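Side-chain contacts in L-hydantoinase (Arthrobacter aurescens, PDB 1GKR), which cleaves the ring of hydantoins, aryl derivatives more readily than alkyl ones, in a homotetramer whose subunits each bind two zinc ions: residues Q171-A175 with C176-I180; W298-E302 with N303-D307; L360-V363 with M364-P368; K378-Q382 with V383-A387; V439-E442 with Q443-Q447. All coordinates share one frame; numbering follows the deposited sequence.

In the fold
Contacts 1 and 2 are the ends of helices that hand over to the parallel strands 179-182 and 308-309; their centres lie about 27 Å apart. I180 of contact 1 brings its side chain to about 12 Å from a zinc ion, whereas P368 of contact 3 lies about 9 Å from the side chain of the zinc ligand H60. Contacts 2 and 3, about 12 Å apart between centres, touch where V363 CG1 meets I306 O at 3.5 Å. Contact 3 in turn touches contact 4, E366 CG lying 3.7 Å from T380 CG2. Contact 5 is a surface turn away from the metals, its nearest atoms about 7 Å from contact 4.

Contact 1: Q171-A175 with C176-I180; sequences QEIAA and CGSVI
The apolar part of this helix end is made by I173 and I180, with S178 beside them. I173 CG1 comes to 3.9 Å from I180 CB, and the two branched side chains meet at about a right angle. On I173 the CG2 branch stands anti to the backbone N while CG1 is beside it (chi1 -65°); CG1 meets I180, while CG2 touches S178, whose CB is 4.0 Å away from it, and also approaches I180. A beta-branched residue thus fills both directions at once, and F146 touches I173 and S178 from outside the two segments.

The hydrogen bonds between the two segments are all of the backbone. C176 N binds E172 O at 3.0 Å, an ordinary i-to-i+4 bond of helix 163-176. Next, I173 O receives S178 N at 3.1 Å with a fairly straight N-H (159°), and G177 N makes a weak bond to A174 O at 3.2 Å. This pair, six-to-one and then five-to-two, is a Schellman motif. Its C-prime residue is G177, whose positive phi (73°) is easily taken by a residue with no side chain.

A looser side-chain contact is made where E172 bends at chi2 and brings OE1 to 3.9 Å from C176 SG; R136 of helix 132-140 touches both side chains.

The chemistry divides the labour: the N-H groups of C176, G177 and S178 still find carbonyl acceptors in the last turn as the helix stops, S178 OG turns to a weak bond with V144 O, and the isoleucines pack as the chain enters strand 179-182, which leads to the zinc ligand H183.

Contact 2: W298-E302 with N303-D307; sequences WEQLE and NGLID
Q300 and L305 meet where helix 291-303 ends. Starting at the root, Q300 CB lies 3.9 Å from L305 CB. CG is placed beside the backbone N (chi1 -55°), and the chain then runs extended, crossing the leucine at about a right angle. At the tip NE2 passes 4.0 Å from L305 CD2, but its polar partners are E247 OE2 and P243 O, so a glutamine serves here by combining an aliphatic stem with an amide that ties this helix to helix 243-254. V246 of that same helix touches both Q300 and L305.

The backbone brings the two together. L305 N donates to Q300 O at 2.9 Å, and G304 N to L301 O at 3.2 Å, approaching from well above the carbonyl plane. A water also donates to L301 O at 2.7 Å, and it links that carbonyl to I306 O. G304 has phi 94°, and a CB there would collide with the carbonyl O before it. Beyond it, I306 turns toward the helix and its CB packs 4.3 Å from L301 CD2. This Schellman motif ends helix 291-303 on the way to strand 308-309, one of the helix-to-strand passages of the TIM-barrel amidohydrolase fold.

Contact 3: L360-V363 with M364-P368; sequences LVEV and MCEKP
E362 and K367 come together through an extended glutamate and a lysine whose outer chain bends only at its tip. E362 sets CG anti to its own N (chi1 -173°) and stays extended, while K367 runs out extended and then bends at its last torsion (chi4 46°). Side by side and pointing the same way, they end with OE2 3.8 Å from NZ, a long salt bridge; the other carboxylate oxygen, OE1, pairs with R359. E366 is also extended, but starts with CG beside its backbone N, its OE2 reaching 3.6 Å from V361 CG1 while OE1 bonds S14.

L360 offers CD2 to M364 SD at 3.9 Å, a flexible thioether that packs on L360 and on L309, while L360 itself lies on M345, L346 and V350 of helix 341-350.

In the backbone the helix widens. V361 O takes two donors, C365 N from above the carbonyl plane at 3.0 Å and E366 N within that plane at 3.1 Å, so the i+4 and i+5 bonds share one oxygen. K367 N continues the wider spacing with E362 O at 2.9 Å. P368 then has no N-H to give, and its CD rests 3.5 Å from V363 O. A pi-type turn followed by a proline kink therefore marks helix 357-372, which packs against strands 51-62 and 308-309 of the amidohydrolase barrel.

Contact 4: K378-Q382 with V383-A387; sequences KGTLQ and VGSDA
K378 NZ is gripped by three carboxylates: D386 across the contact, D388 just beyond it in the chain, and D120 from a distant part of the chain. It meets D386 OD2 at 2.8 Å, on that oxygen's anti lone pair, the one facing away from OD1. The lysine gets there by bending at chi2 (-64°) and then running straight, so that its chain slants across the aspartate. Three acids around one ammonium group would be expected to keep it protonated, and a lysine suits the spot because a long stem can carry charge into a buried loop. D386 OD2 has a second donor in Q377 NE2, which probably helps fix the rotation of the carboxylate.

Farther round the loop, S385 does two jobs. Its hydroxyl accepts the backbone N-H of Q382, OG to N being 3.2 Å, and also hydrogen-bonds to P376 O; having a short side chain that can both accept and donate, serine links these two pieces of backbone. The backbone N of S385 donates to Q382 O at 3.1 Å in a straight bond (167°), though from above the carbonyl plane. A water accepts from V383 N at 3.2 Å and, weakly, from Q382 NE2.

V383 and G384 are the corner residues. G384 has phi 107°, where a CB would press on the carbonyl O of V383. V383 packs on A34, and Q382 on T18, both of another subunit. Q382 to S385 thus forms a type II beta turn, with glycine in its classic third place, in the loop leading to strand 389-393.

Contact 5: V439-E442 with Q443-Q447; sequences VLVE and QGFGQ
V441 lays its CG2 methyl over one face of the F445 ring, 3.7 Å from the ring centroid and 29° off the normal. This is a CH-pi contact, displaced from the middle of the ring toward its rim on the side of CG and CD1. CG2 also touches the root of the phenylalanine, 3.6 Å from F445 CB, and CG1 adds a looser contact, 3.9 Å from the same CB. The two side chains cross at about a right angle. With CG anti to the backbone N (chi1 171°), the F445 ring leads away from the turn while its CG and CD1 side stays against V441 CG2; a flat aromatic offers the broad surface that a methyl can cover, and a branched valine can put one methyl over the face while both flank the stem.

E442 takes a different approach. Its chain bends at chi2 (63°) and folds over the turn, leaving OE2 4.0 Å from F445 CB, with the carboxylate nearly perpendicular to the ring. Both E442 and Q443 touch a crystal neighbour, as their exposed places allow, so their conformations may partly reflect the lattice.

One backbone bond closes the loop: F445 N donates to E442 O at 3.2 Å. Between them run Q443 and G444, the corners of a type II beta turn. G444 sits in third place with positive phi, where lack of a CB spares the preceding carbonyl O a clash.

The turn follows strand 438-439. F445 lies on T431 and V433 of strand 431-435 and makes a cation-pi contact with R429, V441 touches K118, and Q443 reaches E76 of helix 75-85.

Contact 1: Q171-A175 with C176-I180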
loop_
_atom_site.group_PDB
_atom_site.type_symbol
_atom_site.label_atom_id
_atom_site.label_comp_id
_atom_site.label_asym_id
_atom_site.label_seq_id
_atom_site.Cartn_x
_atom_site.Cartn_y
_atom_site.Cartn_z
ATOM N N GLN A 171 7.986 5.268 25.760
ATOM C CA GLN A 171 9.051 4.383 26.214
ATOM C C GLN A 171 8.823 3.919 27.641
ATOM O O GLN A 171 9.008 2.739 27.932
ATOM C CB GLN A 171 10.401 5.062 26.116
ATOM C CG GLN A 171 10.762 5.461 24.718
ATOM C CD GLN A 171 12.108 6.139 24.654
ATOM O OE1 GLN A 171 12.411 7.038 25.452
ATOM N NE2 GLN A 171 12.929 5.721 23.698
ATOM N N GLU A 172 8.431 4.814 28.544
ATOM C CA GLU A 172 8.193 4.362 29.913
ATOM C C GLU A 172 7.079 3.322 29.932
ATOM O O GLU A 172 7.224 2.272 30.553
ATOM C CB GLU A 172 7.811 5.517 30.840
ATOM C CG GLU A 172 8.961 6.073 31.675
ATOM C CD GLU A 172 9.629 5.030 32.569
ATOM O OE1 GLU A 172 8.934 4.385 33.384
ATOM O OE2 GLU A 172 10.863 4.863 32.456
ATOM N N ILE A 173 5.973 3.615 29.247
ATOM C CA ILE A 173 4.835 2.703 29.188
ATOM C C ILE A 173 5.240 1.325 28.682
ATOM O O ILE A 173 4.778 0.303 29.202
ATOM C CB ILE A 173 3.718 3.241 28.267
ATOM C CG1 ILE A 173 3.140 4.533 28.843
ATOM C CG2 ILE A 173 2.624 2.210 28.131
ATOM C CD1 ILE A 173 2.568 4.373 30.241
ATOM N N ALA A 174 6.099 1.291 27.669
ATOM C CA ALA A 174 6.542 0.023 27.115
ATOM C C ALA A 174 7.336 -0.750 28.142
ATOM O O ALA A 174 7.168 -1.958 28.283
ATOM C CB ALA A 174 7.385 0.250 25.890
ATOM N N ALA A 175 8.198 -0.044 28.862
ATOM C CA ALA A 175 9.036 -0.664 29.874
ATOM C C ALA A 175 8.253 -1.188 31.079
ATOM O O ALA A 175 8.700 -2.108 31.750
ATOM C CB ALA A 175 10.089 0.319 30.330
ATOM N N CYS A 176 7.094 -0.600 31.358
ATOM C CA CYS A 176 6.263 -1.029 32.485
ATOM C C CYS A 176 5.301 -2.102 32.037
ATOM O O CYS A 176 4.737 -2.816 32.863
ATOM C CB CYS A 176 5.437 0.136 33.041
ATOM S SG CYS A 176 6.397 1.420 33.843
ATOM N N GLY A 177 5.108 -2.193 30.725
ATOM C CA GLY A 177 4.184 -3.164 30.171
ATOM C C GLY A 177 2.763 -2.715 30.442
ATOM O O GLY A 177 1.860 -3.533 30.642
ATOM N N SER A 178 2.565 -1.402 30.458
ATOM C CA SER A 178 1.263 -0.832 30.724
ATOM C C SER A 178 0.569 -0.528 29.408
ATOM O O SER A 178 0.912 -1.097 28.375
ATOM C CB SER A 178 1.427 0.446 31.547
ATOM O OG SER A 178 0.170 1.005 31.895
ATOM N N VAL A 179 -0.411 0.367 29.450
ATOM C CA VAL A 179 -1.156 0.772 28.263
ATOM C C VAL A 179 -1.178 2.292 28.248
ATOM O O VAL A 179 -1.272 2.912 29.299
ATOM C CB VAL A 179 -2.627 0.291 28.332
ATOM C CG1 VAL A 179 -3.376 0.685 27.067
ATOM C CG2 VAL A 179 -2.669 -1.188 28.542
ATOM N N ILE A 180 -1.073 2.892 27.070
ATOM C CA ILE A 180 -1.152 4.339 26.957
ATOM C C ILE A 180 -2.278 4.634 25.964
ATOM O O ILE A 180 -2.354 4.021 24.896
ATOM C CB ILE A 180 0.157 4.963 26.430
ATOM C CG1 ILE A 180 -0.021 6.471 26.254
ATOM C CG2 ILE A 180 0.533 4.361 25.106
ATOM C CD1 ILE A 180 -0.192 7.214 27.561
#

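Contact 2: W298-E302 with N303-D307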
loop_
_atom_site.group_PDB
_atom_site.type_symbol
_atom_site.label_atom_id
_atom_site.label_comp_id
_atom_site.label_asym_id
_atom_site.label_seq_id
_atom_site.Cartn_x
_atom_site.Cartn_y
_atom_site.Cartn_z
ATOM N N TRP A 298 -20.315 2.470 10.769
ATOM C CA TRP A 298 -21.147 1.333 11.149
ATOM C C TRP A 298 -20.714 0.028 10.492
ATOM O O TRP A 298 -20.852 -1.043 11.088
ATOM C CB TRP A 298 -22.608 1.601 10.835
ATOM C CG TRP A 298 -23.327 2.339 11.919
ATOM C CD1 TRP A 298 -23.691 3.666 11.921
ATOM C CD2 TRP A 298 -23.841 1.784 13.132
ATOM N NE1 TRP A 298 -24.408 3.961 13.054
ATOM C CE2 TRP A 298 -24.517 2.828 13.817
ATOM C CE3 TRP A 298 -23.800 0.505 13.708
ATOM C CZ2 TRP A 298 -25.149 2.632 15.051
ATOM C CZ3 TRP A 298 -24.428 0.305 14.935
ATOM C CH2 TRP A 298 -25.096 1.367 15.594
ATOM N N GLU A 299 -20.202 0.111 9.269
ATOM C CA GLU A 299 -19.729 -1.084 8.582
ATOM C C GLU A 299 -18.455 -1.563 9.267
ATOM O O GLU A 299 -18.288 -2.740 9.572
ATOM C CB GLU A 299 -19.415 -0.775 7.128
ATOM C CG GLU A 299 -20.620 -0.662 6.230
ATOM C CD GLU A 299 -20.233 -0.255 4.817
ATOM O OE1 GLU A 299 -19.238 -0.816 4.291
ATOM O OE2 GLU A 299 -20.924 0.616 4.235
ATOM N N GLN A 300 -17.555 -0.627 9.517
ATOM C CA GLN A 300 -16.302 -0.958 10.161
ATOM C C GLN A 300 -16.535 -1.608 11.516
ATOM O O GLN A 300 -15.799 -2.512 11.916
ATOM C CB GLN A 300 -15.462 0.305 10.311
ATOM C CG GLN A 300 -15.236 1.019 8.999
ATOM C CD GLN A 300 -14.331 2.207 9.150
ATOM O OE1 GLN A 300 -14.565 3.074 9.996
ATOM N NE2 GLN A 300 -13.293 2.269 8.328
ATOM N N LEU A 301 -17.572 -1.155 12.215
ATOM C CA LEU A 301 -17.882 -1.690 13.532
ATOM C C LEU A 301 -18.231 -3.167 13.435
ATOM O O LEU A 301 -17.582 -4.011 14.045
ATOM C CB LEU A 301 -19.059 -0.930 14.148
ATOM C CG LEU A 301 -19.186 -0.798 15.669
ATOM C CD1 LEU A 301 -20.652 -0.912 16.032
ATOM C CD2 LEU A 301 -18.388 -1.849 16.390
ATOM N N GLU A 302 -19.257 -3.481 12.655
ATOM C CA GLU A 302 -19.682 -4.865 12.507
ATOM C C GLU A 302 -18.596 -5.724 11.878
ATOM O O GLU A 302 -18.518 -6.922 12.144
ATOM C CB GLU A 302 -20.963 -4.941 11.668
ATOM C CG GLU A 302 -21.529 -6.353 11.421
ATOM C CD GLU A 302 -21.844 -7.158 12.693
ATOM O OE1 GLU A 302 -22.373 -6.588 13.675
ATOM O OE2 GLU A 302 -21.578 -8.382 12.696
ATOM N N ASN A 303 -17.745 -5.114 11.064
ATOM C CA ASN A 303 -16.698 -5.870 10.406
ATOM C C ASN A 303 -15.407 -6.078 11.189
ATOM O O ASN A 303 -14.484 -6.735 10.709
ATOM C CB ASN A 303 -16.400 -5.252 9.045
ATOM C CG ASN A 303 -17.501 -5.534 8.039
ATOM O OD1 ASN A 303 -17.943 -6.671 7.908
ATOM N ND2 ASN A 303 -17.944 -4.507 7.324
ATOM N N GLY A 304 -15.330 -5.522 12.389
ATOM C CA GLY A 304 -14.139 -5.724 13.189
ATOM C C GLY A 304 -13.014 -4.709 13.132
ATOM O O GLY A 304 -11.970 -4.961 13.727
ATOM N N LEU A 305 -13.191 -3.583 12.440
ATOM C CA LEU A 305 -12.130 -2.579 12.385
ATOM C C LEU A 305 -12.103 -1.673 13.614
ATOM O O LEU A 305 -11.123 -0.970 13.865
ATOM C CB LEU A 305 -12.254 -1.720 11.134
ATOM C CG LEU A 305 -11.763 -2.398 9.861
ATOM C CD1 LEU A 305 -12.664 -3.562 9.543
ATOM C CD2 LEU A 305 -11.765 -1.409 8.728
ATOM N N ILE A 306 -13.183 -1.679 14.379
ATOM C CA ILE A 306 -13.238 -0.871 15.579
ATOM C C ILE A 306 -13.070 -1.811 16.761
ATOM O O ILE A 306 -13.921 -2.642 17.024
ATOM C CB ILE A 306 -14.557 -0.120 15.632
ATOM C CG1 ILE A 306 -14.576 0.889 14.478
ATOM C CG2 ILE A 306 -14.726 0.533 16.982
ATOM C CD1 ILE A 306 -15.748 1.815 14.473
ATOM N N ASP A 307 -11.963 -1.674 17.469
ATOM C CA ASP A 307 -11.649 -2.555 18.583
ATOM C C ASP A 307 -12.458 -2.423 19.859
ATOM O O ASP A 307 -12.836 -3.432 20.453
ATOM C CB ASP A 307 -10.166 -2.432 18.904
ATOM C CG ASP A 307 -9.311 -2.732 17.706
ATOM O OD1 ASP A 307 -9.312 -3.911 17.300
ATOM O OD2 ASP A 307 -8.663 -1.802 17.159
HETATM O O HOH W 1 -15.178 -3.791 15.257
#

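Contact 3: L360-V363 with M364-P368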
loop_
_atom_site.group_PDB
_atom_site.type_symbol
_atom_site.label_atom_id
_atom_site.label_comp_id
_atom_site.label_asym_id
_atom_site.label_seq_id
_atom_site.Cartn_x
_atom_site.Cartn_y
_atom_site.Cartn_z
ATOM N N LEU A 360 -21.041 -6.887 19.590
ATOM C CA LEU A 360 -21.277 -5.899 20.630
ATOM C C LEU A 360 -20.567 -6.314 21.901
ATOM O O LEU A 360 -19.904 -5.506 22.541
ATOM C CB LEU A 360 -22.774 -5.754 20.904
ATOM C CG LEU A 360 -23.172 -4.656 21.896
ATOM C CD1 LEU A 360 -24.558 -4.145 21.569
ATOM C CD2 LEU A 360 -23.125 -5.186 23.309
ATOM N N VAL A 361 -20.703 -7.578 22.273
ATOM C CA VAL A 361 -20.047 -8.055 23.480
ATOM C C VAL A 361 -18.526 -8.008 23.353
ATOM O O VAL A 361 -17.813 -7.795 24.334
ATOM C CB VAL A 361 -20.507 -9.488 23.824
ATOM C CG1 VAL A 361 -19.559 -10.144 24.815
ATOM C CG2 VAL A 361 -21.890 -9.422 24.420
ATOM N N GLU A 362 -18.032 -8.187 22.135
ATOM C CA GLU A 362 -16.599 -8.167 21.903
ATOM C C GLU A 362 -16.001 -6.782 22.111
ATOM O O GLU A 362 -14.978 -6.638 22.796
ATOM C CB GLU A 362 -16.277 -8.636 20.486
ATOM C CG GLU A 362 -14.792 -8.807 20.248
ATOM C CD GLU A 362 -14.456 -9.123 18.808
ATOM O OE1 GLU A 362 -15.035 -8.464 17.913
ATOM O OE2 GLU A 362 -13.604 -10.013 18.575
ATOM N N VAL A 363 -16.638 -5.767 21.526
ATOM C CA VAL A 363 -16.133 -4.400 21.636
ATOM C C VAL A 363 -16.504 -3.646 22.930
ATOM O O VAL A 363 -15.844 -2.658 23.284
ATOM C CB VAL A 363 -16.593 -3.546 20.440
ATOM C CG1 VAL A 363 -16.192 -4.197 19.146
ATOM C CG2 VAL A 363 -18.079 -3.353 20.494
ATOM N N MET A 364 -17.544 -4.104 23.629
ATOM C CA MET A 364 -17.975 -3.444 24.855
ATOM C C MET A 364 -17.611 -4.181 26.123
ATOM O O MET A 364 -17.725 -3.612 27.212
ATOM C CB MET A 364 -19.488 -3.188 24.838
ATOM C CG MET A 364 -19.876 -2.154 23.826
ATOM S SD MET A 364 -21.588 -1.672 23.878
ATOM C CE MET A 364 -21.521 -0.330 25.054
ATOM N N CYS A 365 -17.175 -5.435 26.000
ATOM C CA CYS A 365 -16.814 -6.214 27.177
ATOM C C CYS A 365 -15.454 -6.879 27.087
ATOM O O CYS A 365 -14.557 -6.590 27.871
ATOM C CB CYS A 365 -17.859 -7.298 27.439
ATOM S SG CYS A 365 -19.576 -6.730 27.418
ATOM N N GLU A 366 -15.306 -7.776 26.122
ATOM C CA GLU A 366 -14.069 -8.522 25.969
ATOM C C GLU A 366 -12.791 -7.745 25.679
ATOM O O GLU A 366 -11.868 -7.772 26.497
ATOM C CB GLU A 366 -14.268 -9.612 24.919
ATOM C CG GLU A 366 -15.028 -10.811 25.452
ATOM C CD GLU A 366 -15.558 -11.720 24.358
ATOM O OE1 GLU A 366 -14.873 -11.851 23.320
ATOM O OE2 GLU A 366 -16.649 -12.313 24.556
ATOM N N LYS A 367 -12.722 -7.063 24.537
ATOM C CA LYS A 367 -11.507 -6.338 24.194
ATOM C C LYS A 367 -11.075 -5.303 25.235
ATOM O O LYS A 367 -9.901 -5.258 25.630
ATOM C CB LYS A 367 -11.641 -5.692 22.810
ATOM C CG LYS A 367 -10.917 -6.454 21.710
ATOM C CD LYS A 367 -11.450 -6.069 20.328
ATOM C CE LYS A 367 -10.641 -6.725 19.213
ATOM N NZ LYS A 367 -10.407 -8.170 19.518
ATOM N N PRO A 368 -11.997 -4.435 25.677
ATOM C CA PRO A 368 -11.491 -3.493 26.677
ATOM C C PRO A 368 -10.829 -4.215 27.873
ATOM O O PRO A 368 -9.729 -3.862 28.273
ATOM C CB PRO A 368 -12.733 -2.669 27.048
ATOM C CG PRO A 368 -13.902 -3.443 26.436
ATOM C CD PRO A 368 -13.353 -4.076 25.231
#

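Contact 4: K378-Q382 with V383-A387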
loop_
_atom_site.group_PDB
_atom_site.type_symbol
_atom_site.label_atom_id
_atom_site.label_comp_id
_atom_site.label_asym_id
_atom_site.label_seq_id
_atom_site.Cartn_x
_atom_site.Cartn_y
_atom_site.Cartn_z
ATOM N N LYS A 378 -12.974 -9.600 34.438
ATOM C CA LYS A 378 -14.095 -8.831 33.878
ATOM C C LYS A 378 -14.186 -9.111 32.383
ATOM O O LYS A 378 -13.245 -9.611 31.793
ATOM C CB LYS A 378 -13.876 -7.328 34.069
ATOM C CG LYS A 378 -13.657 -6.894 35.495
ATOM C CD LYS A 378 -14.886 -7.150 36.331
ATOM C CE LYS A 378 -14.665 -6.710 37.762
ATOM N NZ LYS A 378 -15.895 -6.897 38.569
ATOM N N GLY A 379 -15.309 -8.806 31.753
ATOM C CA GLY A 379 -15.355 -9.020 30.320
ATOM C C GLY A 379 -15.911 -10.312 29.776
ATOM O O GLY A 379 -16.149 -10.365 28.578
ATOM N N THR A 380 -16.062 -11.351 30.599
ATOM C CA THR A 380 -16.676 -12.624 30.169
ATOM C C THR A 380 -17.243 -13.359 31.348
ATOM O O THR A 380 -16.981 -13.017 32.499
ATOM C CB THR A 380 -15.730 -13.682 29.486
ATOM O OG1 THR A 380 -14.470 -13.741 30.164
ATOM C CG2 THR A 380 -15.568 -13.396 28.005
ATOM N N LEU A 381 -18.014 -14.390 31.038
ATOM C CA LEU A 381 -18.614 -15.225 32.047
ATOM C C LEU A 381 -18.009 -16.626 31.926
ATOM O O LEU A 381 -18.548 -17.489 31.248
ATOM C CB LEU A 381 -20.134 -15.281 31.852
ATOM C CG LEU A 381 -21.109 -14.279 32.495
ATOM C CD1 LEU A 381 -20.402 -13.421 33.518
ATOM C CD2 LEU A 381 -21.752 -13.438 31.418
ATOM N N GLN A 382 -16.865 -16.846 32.549
ATOM C CA GLN A 382 -16.257 -18.165 32.511
ATOM C C GLN A 382 -16.045 -18.593 33.943
ATOM O O GLN A 382 -16.188 -17.788 34.852
ATOM C CB GLN A 382 -14.920 -18.135 31.789
ATOM C CG GLN A 382 -15.031 -17.711 30.344
ATOM C CD GLN A 382 -13.718 -17.842 29.597
ATOM O OE1 GLN A 382 -13.464 -17.119 28.622
ATOM N NE2 GLN A 382 -12.875 -18.774 30.044
ATOM N N VAL A 383 -15.715 -19.857 34.161
ATOM C CA VAL A 383 -15.487 -20.300 35.520
ATOM C C VAL A 383 -14.281 -19.513 36.015
ATOM O O VAL A 383 -13.244 -19.485 35.349
ATOM C CB VAL A 383 -15.224 -21.818 35.565
ATOM C CG1 VAL A 383 -14.549 -22.206 36.872
ATOM C CG2 VAL A 383 -16.543 -22.565 35.420
ATOM N N GLY A 384 -14.445 -18.840 37.156
ATOM C CA GLY A 384 -13.375 -18.042 37.730
ATOM C C GLY A 384 -13.536 -16.530 37.611
ATOM O O GLY A 384 -12.899 -15.781 38.360
ATOM N N SER A 385 -14.366 -16.071 36.673
ATOM C CA SER A 385 -14.600 -14.636 36.476
ATOM C C SER A 385 -15.560 -14.076 37.520
ATOM O O SER A 385 -16.318 -14.830 38.145
ATOM C CB SER A 385 -15.246 -14.376 35.114
ATOM O OG SER A 385 -14.611 -15.087 34.080
ATOM N N ASP A 386 -15.545 -12.758 37.707
ATOM C CA ASP A 386 -16.494 -12.149 38.630
ATOM C C ASP A 386 -17.856 -12.329 37.960
ATOM O O ASP A 386 -17.984 -12.192 36.745
ATOM C CB ASP A 386 -16.238 -10.653 38.802
ATOM C CG ASP A 386 -14.982 -10.353 39.598
ATOM O OD1 ASP A 386 -14.405 -11.291 40.185
ATOM O OD2 ASP A 386 -14.581 -9.161 39.641
ATOM N N ALA A 387 -18.873 -12.648 38.741
ATOM C CA ALA A 387 -20.202 -12.827 38.178
ATOM C C ALA A 387 -20.808 -11.463 37.844
ATOM O O ALA A 387 -21.599 -10.923 38.620
ATOM C CB ALA A 387 -21.099 -13.583 39.172
HETATM O O HOH W 2 -14.894 -21.247 31.361
#

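Contact 5: V439-E442 with Q443-Q447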
loop_
_atom_site.group_PDB
_atom_site.type_symbol
_atom_site.label_atom_id
_atom_site.label_comp_id
_atom_site.label_asym_id
_atom_site.label_seq_id
_atom_site.Cartn_x
_atom_site.Cartn_y
_atom_site.Cartn_z
ATOM N N VAL A 439 -31.470 1.300 41.718
ATOM C CA VAL A 439 -30.172 0.891 42.213
ATOM C C VAL A 439 -30.463 0.341 43.597
ATOM O O VAL A 439 -31.175 0.967 44.364
ATOM C CB VAL A 439 -29.189 2.050 42.306
ATOM C CG1 VAL A 439 -27.910 1.578 42.985
ATOM C CG2 VAL A 439 -28.890 2.577 40.913
ATOM N N LEU A 440 -29.922 -0.832 43.907
ATOM C CA LEU A 440 -30.177 -1.488 45.186
ATOM C C LEU A 440 -28.944 -1.629 46.050
ATOM O O LEU A 440 -28.947 -2.395 47.010
ATOM C CB LEU A 440 -30.723 -2.890 44.945
ATOM C CG LEU A 440 -31.851 -3.029 43.931
ATOM C CD1 LEU A 440 -31.936 -4.470 43.443
ATOM C CD2 LEU A 440 -33.147 -2.578 44.562
ATOM N N VAL A 441 -27.887 -0.904 45.732
ATOM C CA VAL A 441 -26.680 -1.061 46.520
ATOM C C VAL A 441 -26.190 0.286 47.080
ATOM O O VAL A 441 -26.410 1.340 46.475
ATOM C CB VAL A 441 -25.613 -1.775 45.648
ATOM C CG1 VAL A 441 -24.803 -0.769 44.857
ATOM C CG2 VAL A 441 -24.758 -2.660 46.503
ATOM N N GLU A 442 -25.556 0.257 48.251
ATOM C CA GLU A 442 -25.068 1.488 48.870
ATOM C C GLU A 442 -23.734 1.969 48.327
ATOM O O GLU A 442 -22.963 1.203 47.764
ATOM C CB GLU A 442 -24.979 1.336 50.396
ATOM C CG GLU A 442 -24.805 -0.098 50.913
ATOM C CD GLU A 442 -23.506 -0.778 50.465
ATOM O OE1 GLU A 442 -22.409 -0.225 50.729
ATOM O OE2 GLU A 442 -23.587 -1.877 49.859
ATOM N N GLN A 443 -23.462 3.254 48.495
ATOM C CA GLN A 443 -22.214 3.799 48.000
ATOM C C GLN A 443 -21.016 3.115 48.645
ATOM O O GLN A 443 -21.011 2.852 49.837
ATOM C CB GLN A 443 -22.171 5.304 48.239
ATOM C CG GLN A 443 -22.387 5.728 49.665
ATOM C CD GLN A 443 -22.342 7.241 49.811
ATOM O OE1 GLN A 443 -23.235 7.954 49.330
ATOM N NE2 GLN A 443 -21.293 7.741 50.464
ATOM N N GLY A 444 -20.007 2.813 47.841
ATOM C CA GLY A 444 -18.829 2.160 48.372
ATOM C C GLY A 444 -18.803 0.689 48.014
ATOM O O GLY A 444 -17.784 0.010 48.192
ATOM N N PHE A 445 -19.928 0.191 47.513
ATOM C CA PHE A 445 -20.023 -1.202 47.116
ATOM C C PHE A 445 -18.955 -1.565 46.074
ATOM O O PHE A 445 -18.442 -2.692 46.072
ATOM C CB PHE A 445 -21.406 -1.487 46.540
ATOM C CG PHE A 445 -21.524 -2.838 45.905
ATOM C CD1 PHE A 445 -21.584 -3.988 46.688
ATOM C CD2 PHE A 445 -21.529 -2.969 44.519
ATOM C CE1 PHE A 445 -21.646 -5.255 46.098
ATOM C CE2 PHE A 445 -21.589 -4.228 43.921
ATOM C CZ PHE A 445 -21.647 -5.370 44.714
ATOM N N GLY A 446 -18.632 -0.612 45.195
ATOM C CA GLY A 446 -17.639 -0.834 44.158
ATOM C C GLY A 446 -16.235 -1.142 44.656
ATOM O O GLY A 446 -15.739 -0.526 45.602
ATOM N N GLN A 447 -15.589 -2.106 44.010
ATOM C CA GLN A 447 -14.239 -2.505 44.371
ATOM C C GLN A 447 -13.258 -2.037 43.307
ATOM O O GLN A 447 -13.607 -1.865 42.138
ATOM C CB GLN A 447 -14.115 -4.018 44.436
ATOM C CG GLN A 447 -15.213 -4.721 45.152
ATOM C CD GLN A 447 -14.919 -4.872 46.609
ATOM O OE1 GLN A 447 -14.918 -3.891 47.357
ATOM N NE2 GLN A 447 -14.652 -6.108 47.033
#